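Matching sites in 2-oxo-1,2-dihydroquinoline 8-monooxygenase, oxygenase component from Pseudomonas putida, a protein that probably hydroxylates 2-oxo-1,2-dihydroquinoline at carbon 8, as the oxygenase component of a Rieske-type monooxygenase with a [2Fe-2S] cluster and a mononuclear iron (PDB 1Z02 (chain A, 1.80 Å), residues 299-304 and 315-320), and in its relative terminal oxygenase component of carbazole 1,9a-dioxygenase from Nocardioides aromaticivorans (PDB 3GCF (chain B, 2.30 Å), residues 271-276 and 287-292). Both blocks share one frame: the second was fitted to the first on N, CA, C and O of the twelve residues, RMSD 0.29 Å. Numbering follows each deposited sequence.

Structure 1 (1Z02).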
loop_
_atom_site.group_PDB
_atom_site.type_symbol
_atom_site.label_atom_id
_atom_site.label_comp_id
_atom_site.label_asym_id
_atom_site.label_seq_id
_atom_site.Cartn_x
_atom_site.Cartn_y
_atom_site.Cartn_z
ATOM N N PRO A 299 16.725 18.192 -19.160
ATOM C CA PRO A 299 15.433 17.796 -18.584
ATOM C C PRO A 299 15.241 18.151 -17.110
ATOM O O PRO A 299 14.250 17.746 -16.497
ATOM C CB PRO A 299 15.413 16.288 -18.803
ATOM C CG PRO A 299 16.831 15.913 -18.572
ATOM C CD PRO A 299 17.593 17.012 -19.334
ATOM N N GLY A 300 16.178 18.915 -16.562
ATOM C CA GLY A 300 16.114 19.311 -15.165
ATOM C C GLY A 300 17.447 19.018 -14.506
ATOM O O GLY A 300 17.534 18.221 -13.565
ATOM N N VAL A 301 18.496 19.663 -15.012
ATOM C CA VAL A 301 19.849 19.458 -14.500
ATOM C C VAL A 301 20.418 20.722 -13.865
ATOM O O VAL A 301 20.486 21.769 -14.501
ATOM C CB VAL A 301 20.814 19.002 -15.626
ATOM C CG1 VAL A 301 22.069 18.412 -15.017
ATOM C CG2 VAL A 301 20.129 17.997 -16.527
ATOM N N LEU A 302 20.819 20.604 -12.602
ATOM C CA LEU A 302 21.374 21.723 -11.853
ATOM C C LEU A 302 22.889 21.828 -11.941
ATOM O O LEU A 302 23.586 20.821 -12.007
ATOM C CB LEU A 302 20.973 21.607 -10.383
ATOM C CG LEU A 302 21.571 22.663 -9.443
ATOM C CD1 LEU A 302 20.808 23.968 -9.616
ATOM C CD2 LEU A 302 21.476 22.186 -7.997
ATOM N N MET A 303 23.384 23.063 -11.981
ATOM C CA MET A 303 24.815 23.324 -11.997
ATOM C C MET A 303 25.086 24.386 -10.954
ATOM O O MET A 303 24.464 25.446 -10.971
ATOM C CB MET A 303 25.303 23.833 -13.355
ATOM C CG MET A 303 26.730 24.394 -13.285
ATOM S SD MET A 303 27.590 24.607 -14.869
ATOM C CE MET A 303 26.686 25.994 -15.574
ATOM N N VAL A 304 26.002 24.090 -10.039
ATOM C CA VAL A 304 26.373 25.035 -8.999
ATOM C C VAL A 304 27.859 25.332 -9.173
ATOM O O VAL A 304 28.708 24.606 -8.651
ATOM C CB VAL A 304 26.157 24.454 -7.590
ATOM C CG1 VAL A 304 26.200 25.575 -6.570
ATOM C CG2 VAL A 304 24.829 23.718 -7.514
ATOM N N TYR A 315 26.798 19.123 -9.761
ATOM C CA TYR A 315 25.714 18.887 -10.711
ATOM C C TYR A 315 24.690 17.965 -10.076
ATOM O O TYR A 315 25.052 17.039 -9.353
ATOM C CB TYR A 315 26.237 18.211 -11.983
ATOM C CG TYR A 315 27.139 19.074 -12.828
ATOM C CD1 TYR A 315 28.488 18.757 -12.987
ATOM C CD2 TYR A 315 26.638 20.193 -13.492
ATOM C CE1 TYR A 315 29.318 19.528 -13.791
ATOM C CE2 TYR A 315 27.455 20.971 -14.298
ATOM C CZ TYR A 315 28.798 20.632 -14.444
ATOM O OH TYR A 315 29.617 21.408 -15.230
ATOM N N GLU A 316 23.414 18.215 -10.350
ATOM C CA GLU A 316 22.356 17.372 -9.816
ATOM C C GLU A 316 21.303 17.047 -10.864
ATOM O O GLU A 316 21.035 17.832 -11.777
ATOM C CB GLU A 316 21.659 18.030 -8.623
ATOM C CG GLU A 316 22.572 18.431 -7.490
ATOM C CD GLU A 316 21.801 18.817 -6.244
ATOM O OE1 GLU A 316 20.664 19.324 -6.373
ATOM O OE2 GLU A 316 22.335 18.625 -5.131
ATOM N N TRP A 317 20.724 15.863 -10.723
ATOM C CA TRP A 317 19.663 15.387 -11.595
ATOM C C TRP A 317 18.578 14.897 -10.640
ATOM O O TRP A 317 18.873 14.531 -9.505
ATOM C CB TRP A 317 20.150 14.216 -12.450
ATOM C CG TRP A 317 20.990 14.601 -13.630
ATOM C CD1 TRP A 317 20.550 14.839 -14.899
ATOM C CD2 TRP A 317 22.416 14.768 -13.658
ATOM N NE1 TRP A 317 21.612 15.139 -15.720
ATOM C CE2 TRP A 317 22.767 15.103 -14.984
ATOM C CE3 TRP A 317 23.427 14.661 -12.692
ATOM C CZ2 TRP A 317 24.094 15.339 -15.373
ATOM C CZ3 TRP A 317 24.751 14.894 -13.076
ATOM C CH2 TRP A 317 25.070 15.229 -14.409
ATOM N N TYR A 318 17.336 14.915 -11.104
ATOM C CA TYR A 318 16.183 14.471 -10.328
ATOM C C TYR A 318 15.429 13.628 -11.348
ATOM O O TYR A 318 14.371 14.007 -11.854
ATOM C CB TYR A 318 15.365 15.688 -9.871
ATOM C CG TYR A 318 16.244 16.839 -9.397
ATOM C CD1 TYR A 318 16.800 17.735 -10.303
ATOM C CD2 TYR A 318 16.579 16.986 -8.050
ATOM C CE1 TYR A 318 17.669 18.742 -9.885
ATOM C CE2 TYR A 318 17.449 18.001 -7.619
ATOM C CZ TYR A 318 17.989 18.870 -8.546
ATOM O OH TYR A 318 18.858 19.861 -8.145
ATOM N N VAL A 319 16.027 12.484 -11.666
ATOM C CA VAL A 319 15.499 11.576 -12.671
ATOM C C VAL A 319 14.205 10.887 -12.281
ATOM O O VAL A 319 14.154 10.136 -11.310
ATOM C CB VAL A 319 16.540 10.504 -13.038
ATOM C CG1 VAL A 319 16.038 9.689 -14.235
ATOM C CG2 VAL A 319 17.901 11.179 -13.345
ATOM N N PRO A 320 13.134 11.138 -13.038
ATOM C CA PRO A 320 11.863 10.493 -12.702
ATOM C C PRO A 320 11.938 8.988 -12.886
ATOM O O PRO A 320 12.522 8.498 -13.860
ATOM C CB PRO A 320 10.863 11.164 -13.648
ATOM C CG PRO A 320 11.690 11.616 -14.790
ATOM C CD PRO A 320 12.989 12.062 -14.176
HETATM O O HOH W 1 14.477 15.384 -14.629
HETATM O O HOH W 2 17.147 15.429 -13.888
#

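Structure 2 (3GCF).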
loop_
_atom_site.group_PDB
_atom_site.type_symbol
_atom_site.label_atom_id
_atom_site.label_comp_id
_atom_site.label_asym_id
_atom_site.label_seq_id
_atom_site.Cartn_x
_atom_site.Cartn_y
_atom_site.Cartn_z
ATOM N N PRO B 271 16.797 18.453 -19.432
ATOM C CA PRO B 271 15.449 18.174 -18.929
ATOM C C PRO B 271 15.243 18.427 -17.436
ATOM O O PRO B 271 14.173 18.134 -16.899
ATOM C CB PRO B 271 15.256 16.707 -19.294
ATOM C CG PRO B 271 16.624 16.148 -19.062
ATOM C CD PRO B 271 17.524 17.197 -19.698
ATOM N N GLY B 272 16.262 18.971 -16.773
ATOM C CA GLY B 272 16.166 19.257 -15.348
ATOM C C GLY B 272 17.457 18.898 -14.635
ATOM O O GLY B 272 17.488 17.984 -13.807
ATOM N N VAL B 273 18.523 19.627 -14.957
ATOM C CA VAL B 273 19.843 19.374 -14.390
ATOM C C VAL B 273 20.417 20.648 -13.780
ATOM O O VAL B 273 20.519 21.679 -14.448
ATOM C CB VAL B 273 20.803 18.848 -15.489
ATOM C CG1 VAL B 273 22.137 18.408 -14.878
ATOM C CG2 VAL B 273 20.141 17.690 -16.232
ATOM N N LEU B 274 20.791 20.566 -12.507
ATOM C CA LEU B 274 21.338 21.709 -11.791
ATOM C C LEU B 274 22.853 21.813 -11.919
ATOM O O LEU B 274 23.553 20.811 -12.110
ATOM C CB LEU B 274 20.988 21.613 -10.302
ATOM C CG LEU B 274 21.110 22.882 -9.449
ATOM C CD1 LEU B 274 19.889 23.748 -9.699
ATOM C CD2 LEU B 274 21.186 22.525 -7.961
ATOM N N LYS B 275 23.346 23.041 -11.809
ATOM C CA LYS B 275 24.773 23.317 -11.852
ATOM C C LYS B 275 25.047 24.416 -10.821
ATOM O O LYS B 275 24.543 25.530 -10.944
ATOM C CB LYS B 275 25.202 23.788 -13.247
ATOM C CG LYS B 275 26.701 24.044 -13.362
ATOM C CD LYS B 275 27.100 24.630 -14.713
ATOM C CE LYS B 275 28.613 24.827 -14.782
ATOM N NZ LYS B 275 29.056 25.391 -16.089
ATOM N N VAL B 276 25.825 24.081 -9.797
ATOM C CA VAL B 276 26.179 25.026 -8.739
ATOM C C VAL B 276 27.659 25.292 -8.929
ATOM O O VAL B 276 28.496 24.393 -8.782
ATOM C CB VAL B 276 25.914 24.426 -7.351
ATOM C CG1 VAL B 276 26.028 25.506 -6.279
ATOM C CG2 VAL B 276 24.521 23.796 -7.330
ATOM N N TYR B 287 26.852 19.155 -9.874
ATOM C CA TYR B 287 25.750 18.936 -10.799
ATOM C C TYR B 287 24.734 18.042 -10.104
ATOM O O TYR B 287 25.101 17.180 -9.304
ATOM C CB TYR B 287 26.250 18.240 -12.070
ATOM C CG TYR B 287 27.208 19.066 -12.902
ATOM C CD1 TYR B 287 26.744 20.095 -13.727
ATOM C CD2 TYR B 287 28.584 18.827 -12.858
ATOM C CE1 TYR B 287 27.633 20.870 -14.494
ATOM C CE2 TYR B 287 29.481 19.594 -13.618
ATOM C CZ TYR B 287 28.997 20.611 -14.432
ATOM O OH TYR B 287 29.878 21.367 -15.176
ATOM N N GLU B 288 23.457 18.249 -10.401
ATOM C CA GLU B 288 22.417 17.433 -9.807
ATOM C C GLU B 288 21.375 17.066 -10.845
ATOM O O GLU B 288 20.989 17.895 -11.677
ATOM C CB GLU B 288 21.743 18.168 -8.641
ATOM C CG GLU B 288 22.706 18.644 -7.555
ATOM C CD GLU B 288 22.008 18.968 -6.244
ATOM O OE1 GLU B 288 20.830 19.389 -6.266
ATOM O OE2 GLU B 288 22.649 18.811 -5.186
ATOM N N PHE B 289 20.943 15.808 -10.806
ATOM C CA PHE B 289 19.914 15.311 -11.714
ATOM C C PHE B 289 18.787 14.794 -10.828
ATOM O O PHE B 289 19.028 14.344 -9.704
ATOM C CB PHE B 289 20.440 14.164 -12.582
ATOM C CG PHE B 289 21.616 14.533 -13.446
ATOM C CD1 PHE B 289 22.882 14.698 -12.894
ATOM C CD2 PHE B 289 21.463 14.683 -14.819
ATOM C CE1 PHE B 289 23.980 15.003 -13.701
ATOM C CE2 PHE B 289 22.555 14.987 -15.635
ATOM C CZ PHE B 289 23.813 15.147 -15.076
ATOM N N TYR B 290 17.560 14.863 -11.329
ATOM C CA TYR B 290 16.406 14.412 -10.566
ATOM C C TYR B 290 15.534 13.593 -11.507
ATOM O O TYR B 290 14.459 14.021 -11.909
ATOM C CB TYR B 290 15.641 15.627 -10.023
ATOM C CG TYR B 290 16.542 16.737 -9.490
ATOM C CD1 TYR B 290 17.120 17.664 -10.354
ATOM C CD2 TYR B 290 16.816 16.854 -8.124
ATOM C CE1 TYR B 290 17.948 18.688 -9.878
ATOM C CE2 TYR B 290 17.645 17.871 -7.632
ATOM C CZ TYR B 290 18.206 18.788 -8.519
ATOM O OH TYR B 290 19.006 19.811 -8.051
ATOM N N VAL B 291 16.016 12.408 -11.856
ATOM C CA VAL B 291 15.320 11.534 -12.788
ATOM C C VAL B 291 14.096 10.874 -12.177
ATOM O O VAL B 291 14.186 10.180 -11.169
ATOM C CB VAL B 291 16.276 10.448 -13.327
ATOM C CG1 VAL B 291 15.637 9.719 -14.511
ATOM C CG2 VAL B 291 17.599 11.089 -13.741
ATOM N N PRO B 292 12.925 11.088 -12.784
ATOM C CA PRO B 292 11.697 10.488 -12.259
ATOM C C PRO B 292 11.792 8.960 -12.225
ATOM O O PRO B 292 12.315 8.343 -13.152
ATOM C CB PRO B 292 10.622 10.959 -13.246
ATOM C CG PRO B 292 11.213 12.193 -13.863
ATOM C CD PRO B 292 12.657 11.829 -14.028
HETATM O O HOH W 3 17.080 15.379 -14.065
#

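Structure 1 (1Z02)
Met-303 turns CG away from its own backbone N (chi1 167°), which lays the chain alongside Tyr-315, whose own CG stands beside the backbone N (chi1 -68°); Met-303 CG lies 3.6 Å from Tyr-315 CE2. The pair belongs to an antiparallel hairpin, strands 301-305 and 313-320, in the sheet of the catalytic domain. Beyond CG the methionine bends at chi3, and Met-303 SD lies 3.7 Å from Tyr-315 CE2. Tyr-315 OH is bonded to Pro-189 O. On the same face, Val-301 CG1 makes a CH-pi contact over the five-membered ring of Trp-317, 3.6 Å from its centroid. On the opposite face of the sheet, Leu-302 CD2 approaches Glu-316 OE1 and Tyr-318 OH, which hydrogen-bond at 2.6 Å; the glutamate side chain lies about 6 Å from that of iron ligand Asp-365. Water 2 bridges Gly-300 O and Tyr-318 N.

Structure 2 (3GCF)
Lys-275 turns CG away from its own backbone N (chi1 -178°), which lays the chain alongside Tyr-287, whose own CG stands beside the backbone N (chi1 -65°); Lys-275 CG lies 3.5 Å from Tyr-287 CE1. Beyond CG the lysine stays extended: Lys-275 CD lies 3.8 Å from Tyr-287 CE1, CE comes up beside Tyr-287 OH, and NZ reaches Pro-157 O, to which it hydrogen-bonds. Tyr-287 OH is bonded to Gln-305 OE1. On the same face, Val-273 CG1 makes a CH-pi contact over the six-membered ring of Phe-289, 3.7 Å from its centroid. On the opposite face of the sheet, Leu-274 CD2 approaches Glu-288 OE1 and Tyr-290 OH, which hydrogen-bond at 2.6 Å; the glutamate side chain lies about 5 Å from that of iron ligand Asp-337. Water 3 bridges Gly-272 O and Tyr-290 N.

Comparison
From Met-303(A) to Lys-275(B) the side chain keeps its course at first: the CB atoms coincide within the error, the two CG atoms are 0.4 Å apart, and SD of Met-303(A) and CD of Lys-275(B) lie 0.5 Å apart. The sulfur is thus replaced by a methylene, while the touch on the tyrosine is kept, with CG of Met-303(A) 4.4 Å from CZ of Tyr-315(A) and CG of Lys-275(B) 4.3 Å from CZ of Tyr-287(B). Beyond this point CE of Met-303(A) has no counterpart in the lysine, and NZ of Lys-275(B) has none in the methionine; an apolar methyl end gives way to an ammonium group, which hydrogen-bonds to Pro-157(B) O. Tyr-315(A) and Tyr-287(B) hold the same place beside both chains. At the second exchange, the indole of Trp-317(A) becomes the single ring of Phe-289(B). The phenyl ring lies largely where the indole's benzo ring was: after superposition CZ2 of Trp-317(A) and CZ of Phe-289(B) are 0.5 Å apart. Val-301(A) and Val-273(B) keep their place, and CG1 still touches the ring, 3.4 Å from CE2 of Trp-317(A) and 3.5 Å from CE2 of Phe-289(B). Phe-289(B) carries no ring N-H, so this buried side chain has lost its polar group.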